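Local coordinates for p22 protein (PDB 3JV1), which probably acts as an RNA-editing accessory factor specific for cytochrome oxidase subunit II in Trypanosoma brucei, and belongs to the MAM33 family, at residues 27-38 against 154-165; 40-48 against 57-65. All coordinates share one frame; numbering follows the deposited sequence.

Contact 1: 27-38 against 154-165; sequences KPEIPEGWTIDR and LANFIDQFSLWS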
loop_
_atom_site.group_PDB
_atom_site.type_symbol
_atom_site.label_atom_id
_atom_site.label_comp_id
_atom_site.label_asym_id
_atom_site.label_seq_id
_atom_site.Cartn_x
_atom_site.Cartn_y
_atom_site.Cartn_z
ATOM N N LYS A 27 15.854 -28.657 5.334
ATOM C CA LYS A 27 14.409 -28.619 5.132
ATOM C C LYS A 27 13.597 -29.212 6.284
ATOM O O LYS A 27 13.701 -30.400 6.591
ATOM C CB LYS A 27 14.020 -29.324 3.831
ATOM C CG LYS A 27 12.542 -29.179 3.516
ATOM C CD LYS A 27 12.176 -29.757 2.170
ATOM C CE LYS A 27 10.722 -29.459 1.850
ATOM N NZ LYS A 27 10.343 -29.939 0.501
ATOM N N PRO A 28 12.761 -28.381 6.924
ATOM C CA PRO A 28 11.893 -28.737 8.051
ATOM C C PRO A 28 10.785 -29.693 7.641
ATOM O O PRO A 28 10.301 -29.645 6.515
ATOM C CB PRO A 28 11.310 -27.391 8.486
ATOM C CG PRO A 28 12.279 -26.390 7.969
ATOM C CD PRO A 28 12.651 -26.945 6.629
ATOM N N GLU A 29 10.389 -30.567 8.558
ATOM C CA GLU A 29 9.306 -31.500 8.282
ATOM C C GLU A 29 8.036 -30.719 8.585
ATOM O O GLU A 29 7.944 -30.050 9.613
ATOM C CB GLU A 29 9.426 -32.737 9.178
ATOM C CG GLU A 29 10.713 -33.515 8.931
ATOM C CD GLU A 29 10.880 -34.710 9.848
ATOM O OE1 GLU A 29 10.929 -34.517 11.085
ATOM O OE2 GLU A 29 10.969 -35.843 9.326
ATOM N N ILE A 30 7.067 -30.785 7.680
ATOM C CA ILE A 30 5.819 -30.053 7.856
ATOM C C ILE A 30 4.975 -30.638 8.975
ATOM O O ILE A 30 4.778 -31.848 9.042
ATOM C CB ILE A 30 4.996 -30.041 6.553
ATOM C CG1 ILE A 30 3.750 -29.172 6.732
ATOM C CG2 ILE A 30 4.607 -31.455 6.179
ATOM C CD1 ILE A 30 3.024 -28.883 5.446
ATOM N N PRO A 31 4.472 -29.777 9.877
ATOM C CA PRO A 31 3.639 -30.201 11.008
ATOM C C PRO A 31 2.453 -31.071 10.576
ATOM O O PRO A 31 1.819 -30.812 9.553
ATOM C CB PRO A 31 3.195 -28.872 11.624
ATOM C CG PRO A 31 4.358 -27.970 11.347
ATOM C CD PRO A 31 4.696 -28.320 9.910
ATOM N N GLU A 32 2.170 -32.096 11.375
ATOM C CA GLU A 32 1.083 -33.045 11.129
ATOM C C GLU A 32 -0.268 -32.383 10.835
ATOM O O GLU A 32 -0.698 -31.486 11.553
ATOM C CB GLU A 32 0.937 -33.958 12.350
ATOM C CG GLU A 32 0.151 -35.243 12.129
ATOM C CD GLU A 32 0.958 -36.309 11.409
ATOM O OE1 GLU A 32 2.139 -36.508 11.774
ATOM O OE2 GLU A 32 0.409 -36.956 10.489
ATOM N N GLY A 33 -0.935 -32.841 9.780
ATOM C CA GLY A 33 -2.232 -32.291 9.420
ATOM C C GLY A 33 -2.189 -31.085 8.501
ATOM O O GLY A 33 -3.166 -30.783 7.818
ATOM N N TRP A 34 -1.059 -30.393 8.476
ATOM C CA TRP A 34 -0.923 -29.210 7.632
ATOM C C TRP A 34 -0.500 -29.521 6.215
ATOM O O TRP A 34 0.329 -30.392 5.979
ATOM C CB TRP A 34 0.100 -28.236 8.214
ATOM C CG TRP A 34 -0.332 -27.568 9.474
ATOM C CD1 TRP A 34 -0.063 -27.968 10.748
ATOM C CD2 TRP A 34 -1.070 -26.348 9.580
ATOM N NE1 TRP A 34 -0.580 -27.063 11.646
ATOM C CE2 TRP A 34 -1.203 -26.058 10.954
ATOM C CE3 TRP A 34 -1.631 -25.466 8.646
ATOM C CZ2 TRP A 34 -1.874 -24.921 11.420
ATOM C CZ3 TRP A 34 -2.302 -24.331 9.112
ATOM C CH2 TRP A 34 -2.414 -24.073 10.488
ATOM N N THR A 35 -1.089 -28.798 5.274
ATOM C CA THR A 35 -0.746 -28.934 3.872
ATOM C C THR A 35 -0.019 -27.627 3.591
ATOM O O THR A 35 -0.261 -26.634 4.275
ATOM C CB THR A 35 -1.994 -29.018 2.983
ATOM O OG1 THR A 35 -1.589 -29.202 1.623
ATOM C CG2 THR A 35 -2.805 -27.737 3.076
ATOM N N ILE A 36 0.884 -27.615 2.620
ATOM C CA ILE A 36 1.587 -26.382 2.322
ATOM C C ILE A 36 1.586 -26.049 0.842
ATOM O O ILE A 36 1.811 -26.900 -0.014
ATOM C CB ILE A 36 3.029 -26.402 2.858
ATOM C CG1 ILE A 36 3.662 -25.026 2.653
ATOM C CG2 ILE A 36 3.836 -27.478 2.171
ATOM C CD1 ILE A 36 4.759 -24.707 3.647
ATOM N N ASP A 37 1.302 -24.786 0.561
ATOM C CA ASP A 37 1.235 -24.283 -0.793
ATOM C C ASP A 37 2.422 -23.352 -0.988
ATOM O O ASP A 37 2.337 -22.154 -0.717
ATOM C CB ASP A 37 -0.102 -23.554 -0.974
ATOM C CG ASP A 37 -0.196 -22.798 -2.275
ATOM O OD1 ASP A 37 0.124 -23.377 -3.334
ATOM O OD2 ASP A 37 -0.610 -21.618 -2.234
ATOM N N ARG A 38 3.538 -23.929 -1.434
ATOM C CA ARG A 38 4.771 -23.182 -1.673
ATOM C C ARG A 38 5.413 -23.600 -2.991
ATOM O O ARG A 38 5.605 -24.787 -3.258
ATOM C CB ARG A 38 5.762 -23.406 -0.521
ATOM C CG ARG A 38 7.100 -22.661 -0.653
ATOM C CD ARG A 38 8.145 -23.490 -1.383
ATOM N NE ARG A 38 9.382 -22.744 -1.607
ATOM C CZ ARG A 38 10.453 -23.237 -2.228
ATOM N NH1 ARG A 38 10.447 -24.483 -2.689
ATOM N NH2 ARG A 38 11.532 -22.480 -2.395
ATOM N N LEU A 154 4.450 -24.401 15.468
ATOM C CA LEU A 154 4.129 -23.944 14.123
ATOM C C LEU A 154 4.902 -22.675 13.797
ATOM O O LEU A 154 5.403 -22.515 12.689
ATOM C CB LEU A 154 2.634 -23.666 13.998
ATOM C CG LEU A 154 2.175 -23.199 12.618
ATOM C CD1 LEU A 154 2.388 -24.341 11.609
ATOM C CD2 LEU A 154 0.709 -22.782 12.675
ATOM N N ALA A 155 4.994 -21.772 14.766
ATOM C CA ALA A 155 5.715 -20.522 14.563
ATOM C C ALA A 155 7.162 -20.863 14.259
ATOM O O ALA A 155 7.801 -20.246 13.408
ATOM C CB ALA A 155 5.631 -19.657 15.811
ATOM N N ASN A 156 7.665 -21.866 14.963
ATOM C CA ASN A 156 9.031 -22.320 14.797
ATOM C C ASN A 156 9.221 -22.917 13.404
ATOM O O ASN A 156 10.258 -22.708 12.772
ATOM C CB ASN A 156 9.349 -23.357 15.871
ATOM C CG ASN A 156 10.828 -23.523 16.095
ATOM O OD1 ASN A 156 11.507 -24.246 15.366
ATOM N ND2 ASN A 156 11.345 -22.839 17.107
ATOM N N PHE A 157 8.222 -23.660 12.930
ATOM C CA PHE A 157 8.293 -24.254 11.603
ATOM C C PHE A 157 8.300 -23.179 10.520
ATOM O O PHE A 157 8.966 -23.323 9.505
ATOM C CB PHE A 157 7.109 -25.180 11.335
ATOM C CG PHE A 157 6.994 -25.595 9.891
ATOM C CD1 PHE A 157 7.790 -26.609 9.380
ATOM C CD2 PHE A 157 6.132 -24.926 9.031
ATOM C CE1 PHE A 157 7.731 -26.952 8.032
ATOM C CE2 PHE A 157 6.067 -25.258 7.690
ATOM C CZ PHE A 157 6.867 -26.274 7.186
ATOM N N ILE A 158 7.539 -22.113 10.734
ATOM C CA ILE A 158 7.469 -21.028 9.769
ATOM C C ILE A 158 8.820 -20.339 9.551
ATOM O O ILE A 158 9.171 -20.024 8.416
ATOM C CB ILE A 158 6.401 -19.991 10.198
ATOM C CG1 ILE A 158 5.010 -20.581 9.961
ATOM C CG2 ILE A 158 6.574 -18.688 9.428
ATOM C CD1 ILE A 158 3.884 -19.716 10.434
ATOM N N ASP A 159 9.565 -20.098 10.630
ATOM C CA ASP A 159 10.878 -19.457 10.515
ATOM C C ASP A 159 11.823 -20.397 9.792
ATOM O O ASP A 159 12.500 -20.011 8.839
ATOM C CB ASP A 159 11.475 -19.133 11.889
ATOM C CG ASP A 159 10.838 -17.925 12.541
ATOM O OD1 ASP A 159 10.575 -16.930 11.830
ATOM O OD2 ASP A 159 10.619 -17.961 13.774
ATOM N N GLN A 160 11.874 -21.636 10.267
ATOM C CA GLN A 160 12.732 -22.647 9.663
ATOM C C GLN A 160 12.418 -22.863 8.184
ATOM O O GLN A 160 13.328 -22.893 7.351
ATOM C CB GLN A 160 12.603 -23.969 10.419
ATOM C CG GLN A 160 13.530 -24.095 11.617
ATOM C CD GLN A 160 13.272 -25.358 12.429
ATOM O OE1 GLN A 160 13.096 -26.445 11.876
ATOM N NE2 GLN A 160 13.262 -25.218 13.750
ATOM N N PHE A 161 11.139 -23.011 7.847
ATOM C CA PHE A 161 10.781 -23.219 6.450
ATOM C C PHE A 161 11.126 -21.995 5.594
ATOM O O PHE A 161 11.597 -22.130 4.473
ATOM C CB PHE A 161 9.290 -23.535 6.298
ATOM C CG PHE A 161 8.949 -24.141 4.971
ATOM C CD1 PHE A 161 9.192 -25.490 4.731
ATOM C CD2 PHE A 161 8.452 -23.358 3.939
ATOM C CE1 PHE A 161 8.948 -26.050 3.481
ATOM C CE2 PHE A 161 8.205 -23.905 2.683
ATOM C CZ PHE A 161 8.454 -25.254 2.454
ATOM N N SER A 162 10.885 -20.805 6.129
ATOM C CA SER A 162 11.178 -19.572 5.406
ATOM C C SER A 162 12.660 -19.435 5.092
ATOM O O SER A 162 13.022 -18.998 4.008
ATOM C CB SER A 162 10.710 -18.353 6.208
ATOM O OG SER A 162 9.296 -18.240 6.198
ATOM N N LEU A 163 13.513 -19.798 6.045
ATOM C CA LEU A 163 14.952 -19.709 5.835
ATOM C C LEU A 163 15.386 -20.671 4.747
ATOM O O LEU A 163 16.172 -20.324 3.863
ATOM C CB LEU A 163 15.710 -20.041 7.117
ATOM C CG LEU A 163 15.728 -18.986 8.217
ATOM C CD1 LEU A 163 16.484 -19.543 9.406
ATOM C CD2 LEU A 163 16.378 -17.700 7.712
ATOM N N TRP A 164 14.867 -21.888 4.814
ATOM C CA TRP A 164 15.208 -22.894 3.830
ATOM C C TRP A 164 14.745 -22.505 2.428
ATOM O O TRP A 164 15.493 -22.654 1.465
ATOM C CB TRP A 164 14.601 -24.234 4.228
ATOM C CG TRP A 164 14.731 -25.265 3.172
ATOM C CD1 TRP A 164 15.799 -26.078 2.943
ATOM C CD2 TRP A 164 13.772 -25.560 2.157
ATOM N NE1 TRP A 164 15.567 -26.863 1.842
ATOM C CE2 TRP A 164 14.329 -26.565 1.339
ATOM C CE3 TRP A 164 12.495 -25.068 1.856
ATOM C CZ2 TRP A 164 13.650 -27.094 0.235
ATOM C CZ3 TRP A 164 11.821 -25.592 0.760
ATOM C CH2 TRP A 164 12.401 -26.596 -0.037
ATOM N N SER A 165 13.520 -21.996 2.302
ATOM C CA SER A 165 13.024 -21.625 0.985
ATOM C C SER A 165 13.693 -20.352 0.474
ATOM O O SER A 165 13.862 -20.178 -0.729
ATOM C CB SER A 165 11.497 -21.470 0.995
ATOM O OG SER A 165 11.082 -20.427 1.850
#

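Contact 2: 40-48 against 57-65; sequences PGVTHFTMR and ILQLTGEDR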
loop_
_atom_site.group_PDB
_atom_site.type_symbol
_atom_site.label_atom_id
_atom_site.label_comp_id
_atom_site.label_asym_id
_atom_site.label_seq_id
_atom_site.Cartn_x
_atom_site.Cartn_y
_atom_site.Cartn_z
ATOM N N PRO A 40 8.682 -22.631 -5.855
ATOM C CA PRO A 40 9.974 -21.951 -5.986
ATOM C C PRO A 40 9.755 -20.528 -6.498
ATOM O O PRO A 40 8.968 -20.317 -7.421
ATOM C CB PRO A 40 10.709 -22.812 -7.008
ATOM C CG PRO A 40 10.160 -24.187 -6.746
ATOM C CD PRO A 40 8.687 -23.923 -6.569
ATOM N N GLY A 41 10.432 -19.555 -5.893
ATOM C CA GLY A 41 10.284 -18.178 -6.338
ATOM C C GLY A 41 9.143 -17.410 -5.692
ATOM O O GLY A 41 9.021 -16.201 -5.885
ATOM N N VAL A 42 8.298 -18.112 -4.942
ATOM C CA VAL A 42 7.175 -17.491 -4.254
ATOM C C VAL A 42 7.507 -17.482 -2.765
ATOM O O VAL A 42 7.570 -18.531 -2.131
ATOM C CB VAL A 42 5.871 -18.280 -4.483
ATOM C CG1 VAL A 42 4.731 -17.620 -3.744
ATOM C CG2 VAL A 42 5.556 -18.341 -5.971
ATOM N N THR A 43 7.723 -16.294 -2.211
ATOM C CA THR A 43 8.081 -16.167 -0.805
ATOM C C THR A 43 6.884 -16.217 0.157
ATOM O O THR A 43 6.977 -16.800 1.239
ATOM C CB THR A 43 8.925 -14.874 -0.585
ATOM O OG1 THR A 43 9.225 -14.708 0.810
ATOM C CG2 THR A 43 8.176 -13.668 -1.082
ATOM N N HIS A 44 5.756 -15.637 -0.234
ATOM C CA HIS A 44 4.572 -15.650 0.625
ATOM C C HIS A 44 3.676 -16.869 0.400
ATOM O O HIS A 44 2.670 -16.791 -0.291
ATOM C CB HIS A 44 3.772 -14.362 0.421
ATOM C CG HIS A 44 4.502 -13.133 0.866
ATOM N ND1 HIS A 44 4.040 -11.862 0.616
ATOM C CD2 HIS A 44 5.663 -12.986 1.547
ATOM C CE1 HIS A 44 4.886 -10.981 1.120
ATOM N NE2 HIS A 44 5.879 -11.638 1.692
ATOM N N PHE A 45 4.042 -17.990 1.002
ATOM C CA PHE A 45 3.282 -19.223 0.856
ATOM C C PHE A 45 2.092 -19.302 1.814
ATOM O O PHE A 45 1.937 -18.478 2.723
ATOM C CB PHE A 45 4.207 -20.427 1.076
ATOM C CG PHE A 45 4.826 -20.482 2.450
ATOM C CD1 PHE A 45 4.158 -21.093 3.505
ATOM C CD2 PHE A 45 6.082 -19.921 2.686
ATOM C CE1 PHE A 45 4.728 -21.148 4.777
ATOM C CE2 PHE A 45 6.666 -19.966 3.954
ATOM C CZ PHE A 45 5.988 -20.581 5.005
ATOM N N THR A 46 1.245 -20.302 1.602
ATOM C CA THR A 46 0.083 -20.482 2.453
ATOM C C THR A 46 0.049 -21.911 2.984
ATOM O O THR A 46 0.497 -22.841 2.317
ATOM C CB THR A 46 -1.219 -20.216 1.685
ATOM O OG1 THR A 46 -1.414 -21.250 0.718
ATOM C CG2 THR A 46 -1.158 -18.885 0.970
ATOM N N MET A 47 -0.471 -22.074 4.195
ATOM C CA MET A 47 -0.596 -23.388 4.816
ATOM C C MET A 47 -2.063 -23.584 5.185
ATOM O O MET A 47 -2.741 -22.628 5.540
ATOM C CB MET A 47 0.262 -23.469 6.072
ATOM C CG MET A 47 1.757 -23.322 5.829
ATOM S SD MET A 47 2.719 -23.425 7.356
ATOM C CE MET A 47 2.414 -25.131 7.811
ATOM N N ARG A 48 -2.549 -24.820 5.100
ATOM C CA ARG A 48 -3.936 -25.113 5.422
ATOM C C ARG A 48 -4.087 -26.451 6.143
ATOM O O ARG A 48 -3.294 -27.369 5.951
ATOM C CB ARG A 48 -4.778 -25.159 4.144
ATOM C CG ARG A 48 -4.607 -23.969 3.220
ATOM C CD ARG A 48 -5.583 -24.048 2.060
ATOM N NE ARG A 48 -5.518 -22.886 1.177
ATOM C CZ ARG A 48 -4.505 -22.616 0.357
ATOM N NH1 ARG A 48 -3.452 -23.418 0.303
ATOM N NH2 ARG A 48 -4.559 -21.554 -0.437
ATOM N N ILE A 57 -6.375 -21.493 7.824
ATOM C CA ILE A 57 -5.501 -21.058 6.745
ATOM C C ILE A 57 -4.446 -20.077 7.232
ATOM O O ILE A 57 -4.759 -19.104 7.928
ATOM C CB ILE A 57 -6.312 -20.392 5.629
ATOM C CG1 ILE A 57 -7.341 -21.384 5.087
ATOM C CG2 ILE A 57 -5.388 -19.904 4.529
ATOM C CD1 ILE A 57 -8.279 -20.800 4.057
ATOM N N LEU A 58 -3.198 -20.360 6.870
ATOM C CA LEU A 58 -2.057 -19.530 7.231
ATOM C C LEU A 58 -1.514 -18.904 5.956
ATOM O O LEU A 58 -1.073 -19.620 5.063
ATOM C CB LEU A 58 -0.957 -20.384 7.866
ATOM C CG LEU A 58 -0.898 -20.643 9.370
ATOM C CD1 LEU A 58 -0.078 -19.554 10.037
ATOM C CD2 LEU A 58 -2.303 -20.737 9.952
ATOM N N GLN A 59 -1.539 -17.579 5.877
ATOM C CA GLN A 59 -1.039 -16.875 4.694
ATOM C C GLN A 59 0.021 -15.865 5.109
ATOM O O GLN A 59 -0.295 -14.912 5.826
ATOM C CB GLN A 59 -2.166 -16.099 3.994
ATOM C CG GLN A 59 -3.476 -16.835 3.843
ATOM C CD GLN A 59 -4.563 -15.958 3.239
ATOM O OE1 GLN A 59 -4.801 -14.840 3.699
ATOM N NE2 GLN A 59 -5.234 -16.467 2.211
ATOM N N LEU A 60 1.265 -16.062 4.676
ATOM C CA LEU A 60 2.330 -15.110 5.003
ATOM C C LEU A 60 1.981 -13.819 4.287
ATOM O O LEU A 60 1.557 -13.851 3.134
ATOM C CB LEU A 60 3.686 -15.605 4.504
ATOM C CG LEU A 60 4.464 -16.621 5.344
ATOM C CD1 LEU A 60 5.058 -15.920 6.547
ATOM C CD2 LEU A 60 3.562 -17.762 5.763
ATOM N N THR A 61 2.147 -12.686 4.962
ATOM C CA THR A 61 1.818 -11.408 4.353
ATOM C C THR A 61 3.009 -10.463 4.211
ATOM O O THR A 61 2.881 -9.386 3.628
ATOM C CB THR A 61 0.693 -10.682 5.138
ATOM O OG1 THR A 61 1.091 -10.512 6.499
ATOM C CG2 THR A 61 -0.594 -11.478 5.092
ATOM N N GLY A 62 4.164 -10.855 4.741
ATOM C CA GLY A 62 5.330 -10.003 4.614
ATOM C C GLY A 62 6.377 -10.127 5.699
ATOM O O GLY A 62 6.296 -10.988 6.575
ATOM N N GLU A 63 7.378 -9.255 5.605
ATOM C CA GLU A 63 8.492 -9.172 6.546
ATOM C C GLU A 63 8.543 -7.679 6.831
ATOM O O GLU A 63 8.370 -6.882 5.914
ATOM C CB GLU A 63 9.791 -9.621 5.877
ATOM C CG GLU A 63 9.720 -10.985 5.197
ATOM C CD GLU A 63 8.786 -11.002 3.994
ATOM O OE1 GLU A 63 8.978 -10.177 3.076
ATOM O OE2 GLU A 63 7.861 -11.843 3.963
ATOM N N ASP A 64 8.791 -7.276 8.072
ATOM C CA ASP A 64 8.761 -5.844 8.348
ATOM C C ASP A 64 9.806 -5.213 9.257
ATOM O O ASP A 64 10.610 -5.894 9.893
ATOM C CB ASP A 64 7.383 -5.481 8.902
ATOM C CG ASP A 64 7.185 -5.981 10.320
ATOM O OD1 ASP A 64 7.502 -7.163 10.575
ATOM O OD2 ASP A 64 6.714 -5.198 11.174
ATOM N N ARG A 65 9.739 -3.881 9.288
ATOM C CA ARG A 65 10.581 -2.998 10.092
ATOM C C ARG A 65 12.069 -3.316 10.106
ATOM O O ARG A 65 12.461 -4.480 10.074
ATOM C CB ARG A 65 10.066 -2.979 11.534
ATOM C CG ARG A 65 10.353 -1.690 12.283
ATOM C CD ARG A 65 9.077 -0.882 12.468
ATOM N NE ARG A 65 8.396 -0.612 11.203
ATOM C CZ ARG A 65 7.205 -0.028 11.102
ATOM N NH1 ARG A 65 6.553 0.353 12.195
ATOM N NH2 ARG A 65 6.661 0.178 9.909
#

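Contact 1: 27-38 against 154-165
R38 NH2 packs 3.5 Å from S165 CB and forms a salt bridge with OD1 of D169, further along helix 152-181. That oxygen also accepts the backbone N-H of G41, so the carboxylate ties the R38 side chain and the following loop to the helix. The R38 chain leaves its backbone with CG anti to N, which puts CG at the edge of the F161 ring, 3.7 Å from CE2. A bend at chi2 (-90°) then turns CD and the guanidinium toward S165 and W164. W164 CZ3 lies over one face of the guanidinium, the two planes 54° apart. K27 covers a face of the same indole. Its chain is extended and runs across the ring, with CB 3.7 Å from the centroid of the five-membered ring and CD over the six-membered ring at CZ2. No hydrogen bond crosses between the two segments; apolar and CH-pi contacts do the rest. F161 lies between two neighbours: I36 CD1 is over one face, 3.9 Å from the ring centroid, and W164 CE3 is over the other. F157 is enclosed in a similar way. P31 CD sits over the centre of one face, 3.5 Å from the centroid, and F161 CB covers the opposite face. P28 slides past Q160, its CG 3.5 Å from Q160 CB. At the start of the segment 154-165, L154 meets the indole of W34 at about a right angle. Its CD1 lies over one face and its CD2 is 3.6 Å from W34 CZ2. A type II turn from P31 to W34 brings the chain round into strand 35-37. The arrangement belongs to the MAM33 fold, in which the long C-terminal helix packs on an antiparallel sheet, here beside its first strand.

Contact 2: 40-48 against 57-65
Strands 46-48 and 57-63 run antiparallel, with 171° between their directions and 4.5 Å between their axes. M47 and L58 form the hydrogen-bonded pair: M47 N donates to L58 O and L58 N to M47 O, each at 2.7 Å. T46 with Q59 and R48 with I57 are the flanking non-hydrogen-bonded pairs. Just before strand 46-48, F45 O still accepts L60 N at 3.2 Å in a nearly straight bond. M47 and L58 start out on one face of the sheet, their CB atoms 3.8 Å apart. Both side chains then lead away from each other to helix 152-181, where M47 touches F157 and L58 touches I158. T46, Q59, R48 and I57 project from the other face. T46 OG1 is hydrogen-bonded to D37 OD2 on the adjoining strand. The two strands are the arms of a beta hairpin in the antiparallel sheet of the MAM33 fold. The second arm is distorted by a classic bulge, with T61 and G62 both opposite T73. CB of F45 points away from segment 57-65, but a chi1 of 61° swings the ring back. L60 CD2 then lies over one face, 3.9 Å from the ring centroid and offset toward the rim. H44 is the centre of an inverse gamma turn. Its imidazole lies along the bulge, with T61 C and G62 N over one face. NE2 makes a weak hydrogen bond, bent to 132°, to E63 OE2 at 3.0 Å. The carboxylate comes to the ring edge with its plane turned well out of that of the imidazole, and the E63 chain is bent at chi2 to get there. The backbone of G41 and of H44 hydrogen-bonds to a second subunit, and T43 packs on L124 of that subunit.

The centres of contact 1 and contact 2 are 11 Å apart, and strand 35-37 joins them. It pairs with strand 46-51 through two probable hydrogen bonds, T35 N to R48 O and D37 N to T46 O, each 2.7 Å. W34 CH2 of contact 1 packs 3.4 Å from L58 CD2 of contact 2. The rings of F161 and F45 meet edge to face, which brings the helix of contact 1 against the loop part of segment 40-48. Along the chain, both segments of contact 2 fall between those of contact 1. Only contact 2 of the two touches another subunit.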